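Erythropoietin (PDB 1EER) binds and dimerises the erythropoietin receptor, activating JAK2 and so driving the proliferation and differentiation of red blood cell precursors. Local coordinates at residues E62-L67 against G113-A118. The protein carries 5 engineered substitutions. Numbering follows the deposited sequence.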
ATOM      1  N   GLU A  62      13.688  -1.669 -17.936  1.00 21.11           N
ATOM      2  CA  GLU A  62      13.961  -2.352 -16.680  1.00 20.21           C
ATOM      3  C   GLU A  62      12.718  -2.911 -15.990  1.00 17.24           C
ATOM      4  O   GLU A  62      12.673  -4.091 -15.650  1.00 18.57           O
ATOM      5  CB  GLU A  62      14.676  -1.404 -15.713  1.00 25.02           C
ATOM      6  CG  GLU A  62      16.184  -1.458 -15.799  1.00 24.17           C
ATOM      7  CD  GLU A  62      16.849  -0.578 -14.761  1.00 21.81           C
ATOM      8  OE1 GLU A  62      16.473  -0.675 -13.575  1.00 21.29           O
ATOM      9  OE2 GLU A  62      17.743   0.209 -15.134  1.00 25.51           O
ATOM     10  N   VAL A  63      11.719  -2.062 -15.776  1.00 15.96           N
ATOM     11  CA  VAL A  63      10.496  -2.479 -15.083  1.00 18.77           C
ATOM     12  C   VAL A  63       9.661  -3.541 -15.815  1.00 14.79           C
ATOM     13  O   VAL A  63       9.270  -4.552 -15.228  1.00 12.27           O
ATOM     14  CB  VAL A  63       9.602  -1.244 -14.764  1.00 16.64           C
ATOM     15  CG1 VAL A  63       8.258  -1.682 -14.168  1.00 13.43           C
ATOM     16  CG2 VAL A  63      10.334  -0.332 -13.790  1.00 15.71           C
ATOM     17  N   TRP A  64       9.397  -3.306 -17.092  1.00 16.28           N
ATOM     18  CA  TRP A  64       8.607  -4.238 -17.875  1.00 20.40           C
ATOM     19  C   TRP A  64       9.251  -5.618 -17.948  1.00 19.22           C
ATOM     20  O   TRP A  64       8.606  -6.629 -17.679  1.00 18.67           O
ATOM     21  CB  TRP A  64       8.387  -3.685 -19.282  1.00 19.75           C
ATOM     22  CG  TRP A  64       7.549  -4.589 -20.097  1.00 22.15           C
ATOM     23  CD1 TRP A  64       7.968  -5.412 -21.100  1.00 25.31           C
ATOM     24  CD2 TRP A  64       6.154  -4.830 -19.932  1.00 22.91           C
ATOM     25  NE1 TRP A  64       6.916  -6.161 -21.567  1.00 29.04           N
ATOM     26  CE2 TRP A  64       5.789  -5.822 -20.866  1.00 29.99           C
ATOM     27  CE3 TRP A  64       5.173  -4.308 -19.082  1.00 24.59           C
ATOM     28  CZ2 TRP A  64       4.480  -6.303 -20.975  1.00 25.53           C
ATOM     29  CZ3 TRP A  64       3.873  -4.786 -19.190  1.00 23.15           C
ATOM     30  CH2 TRP A  64       3.540  -5.775 -20.131  1.00 25.60           C
ATOM     31  N   GLN A  65      10.525  -5.671 -18.309  1.00 19.41           N
ATOM     32  CA  GLN A  65      11.187  -6.956 -18.391  1.00 20.76           C
ATOM     33  C   GLN A  65      11.351  -7.563 -17.007  1.00 23.44           C
ATOM     34  O   GLN A  65      11.115  -8.756 -16.822  1.00 27.52           O
ATOM     35  CB  GLN A  65      12.540  -6.805 -19.053  1.00 22.49           C
ATOM     36  CG  GLN A  65      12.435  -6.468 -20.500  1.00 25.48           C
ATOM     37  CD  GLN A  65      13.783  -6.283 -21.127  1.00 27.22           C
ATOM     38  OE1 GLN A  65      13.929  -5.564 -22.110  1.00 35.18           O
ATOM     39  NE2 GLN A  65      14.787  -6.931 -20.559  1.00 32.77           N
ATOM     40  N   GLY A  66      11.743  -6.744 -16.034  1.00 15.84           N
ATOM     41  CA  GLY A  66      11.914  -7.255 -14.688  1.00 11.56           C
ATOM     42  C   GLY A  66      10.648  -7.889 -14.153  1.00 16.46           C
ATOM     43  O   GLY A  66      10.686  -8.947 -13.519  1.00 14.18           O
ATOM     44  N   LEU A  67       9.519  -7.230 -14.405  1.00 24.55           N
ATOM     45  CA  LEU A  67       8.208  -7.712 -13.964  1.00 21.31           C
ATOM     46  C   LEU A  67       7.862  -9.040 -14.627  1.00 18.81           C
ATOM     47  O   LEU A  67       7.280  -9.924 -13.995  1.00 17.52           O
ATOM     48  CB  LEU A  67       7.133  -6.682 -14.306  1.00 23.78           C
ATOM     49  CG  LEU A  67       5.789  -6.803 -13.592  1.00 24.30           C
ATOM     50  CD1 LEU A  67       5.953  -6.452 -12.116  1.00 21.69           C
ATOM     51  CD2 LEU A  67       4.780  -5.884 -14.277  1.00 20.16           C
ATOM     52  N   GLY A 113       2.091   2.235 -21.188  1.00 28.46           N
ATOM     53  CA  GLY A 113       3.016   2.364 -22.299  1.00 24.24           C
ATOM     54  C   GLY A 113       4.347   1.696 -22.053  1.00 22.77           C
ATOM     55  O   GLY A 113       5.247   1.781 -22.889  1.00 22.55           O
ATOM     56  N   ALA A 114       4.453   1.018 -20.909  1.00 22.62           N
ATOM     57  CA  ALA A 114       5.670   0.319 -20.493  1.00 21.55           C
ATOM     58  C   ALA A 114       6.154  -0.748 -21.467  1.00 23.54           C
ATOM     59  O   ALA A 114       7.347  -0.810 -21.781  1.00 20.52           O
ATOM     60  CB  ALA A 114       5.461  -0.304 -19.120  1.00 16.35           C
ATOM     61  N   GLN A 115       5.239  -1.593 -21.935  1.00 20.46           N
ATOM     62  CA  GLN A 115       5.612  -2.646 -22.866  1.00 20.43           C
ATOM     63  C   GLN A 115       6.055  -2.096 -24.216  1.00 19.49           C
ATOM     64  O   GLN A 115       7.007  -2.591 -24.815  1.00 20.14           O
ATOM     65  CB  GLN A 115       4.457  -3.622 -23.073  1.00 22.92           C
ATOM     66  CG  GLN A 115       4.853  -4.766 -23.983  1.00 19.76           C
ATOM     67  CD  GLN A 115       3.720  -5.708 -24.257  1.00 23.29           C
ATOM     68  OE1 GLN A 115       2.594  -5.285 -24.525  1.00 24.89           O
ATOM     69  NE2 GLN A 115       4.005  -6.998 -24.193  1.00 23.42           N
ATOM     70  N   LYS A 116       5.359  -1.075 -24.698  1.00 22.16           N
ATOM     71  CA  LYS A 116       5.706  -0.456 -25.970  1.00 24.51           C
ATOM     72  C   LYS A 116       7.091   0.193 -25.904  1.00 24.15           C
ATOM     73  O   LYS A 116       7.942  -0.048 -26.761  1.00 22.16           O
ATOM     74  CB  LYS A 116       4.673   0.608 -26.338  1.00 26.60           C
ATOM     75  CG  LYS A 116       4.677   0.992 -27.805  1.00 34.68           C
ATOM     76  CD  LYS A 116       5.118   2.426 -27.991  1.00 40.02           C
ATOM     77  CE  LYS A 116       6.229   2.536 -29.025  1.00 47.15           C
ATOM     78  NZ  LYS A 116       6.707   3.947 -29.168  1.00 50.85           N
ATOM     79  N   GLU A 117       7.300   1.019 -24.883  1.00 23.24           N
ATOM     80  CA  GLU A 117       8.569   1.717 -24.691  1.00 23.04           C
ATOM     81  C   GLU A 117       9.711   0.736 -24.459  1.00 21.31           C
ATOM     82  O   GLU A 117      10.795   0.887 -25.021  1.00 21.89           O
ATOM     83  CB  GLU A 117       8.463   2.673 -23.498  1.00 25.84           C
ATOM     84  CG  GLU A 117       8.877   4.118 -23.797  1.00 32.44           C
ATOM     85  CD  GLU A 117       8.993   4.991 -22.542  1.00 33.90           C
ATOM     86  OE1 GLU A 117       8.501   4.596 -21.460  1.00 40.51           O
ATOM     87  OE2 GLU A 117       9.583   6.083 -22.642  1.00 34.01           O
ATOM     88  N   ALA A 118       9.466  -0.269 -23.628  1.00 19.35           N
ATOM     89  CA  ALA A 118      10.479  -1.268 -23.329  1.00 21.17           C
ATOM     90  C   ALA A 118      10.949  -2.033 -24.568  1.00 24.21           C
ATOM     91  O   ALA A 118      12.137  -2.317 -24.701  1.00 24.13           O
ATOM     92  CB  ALA A 118       9.954  -2.238 -22.279  1.00 19.66           C
TER
HETATM   93  O   HOH W   1       6.410  -7.843 -23.897  1.00 21.68           O
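Trp-64 meets Ala-114, Gln-115 and Ala-118 where the short helix 114-120 packs across helix 56-82, one of the long helices of the four-helix-bundle cytokine fold. The two helical segments run at 107° to each other, their axes approaching to 8.8 Å, and Trp-64 provides most of what helix 56-82 contributes to the contact. No direct hydrogen bond joins the segments.

The principal apolar interaction is a CH-pi contact. Gln-115 CB sits over one face of the indole, 3.5 Å from the centroid of the six-membered ring of Trp-64. The first torsion of Trp-64 places CG anti to the backbone N (chi1 -178°), which carries the ring out from helix 56-82 and brings this face against the start of the short helix. The extended chain of Gln-115 continues across the same ring, with CG 3.4 Å from Trp-64 CE2, and its terminal amide plane is turned 52° from the indole rather than stacked flat upon it.

Two alanines one turn apart pack against Trp-64: Ala-118 CB lies 3.7 Å from Trp-64 CB, and the methyl of Ala-114 approaches CE3 obliquely. Beyond the contact, Trp-64 also touches Thr-106 of helix 91-111, while Ala-114 rests on Tyr-156 of helix 138-161, giving the short helix a second long helix to pack on. Gly-113, with positive phi, ends the preceding helix in a Schellman motif and occupies the N-cap position of the next, allowing the chain to turn between them.

The polar link is made through water: lying in the indole plane at the ring edge, one molecule accepts from Trp-64 NE1 at 2.9 Å and from Gln-115 NE2.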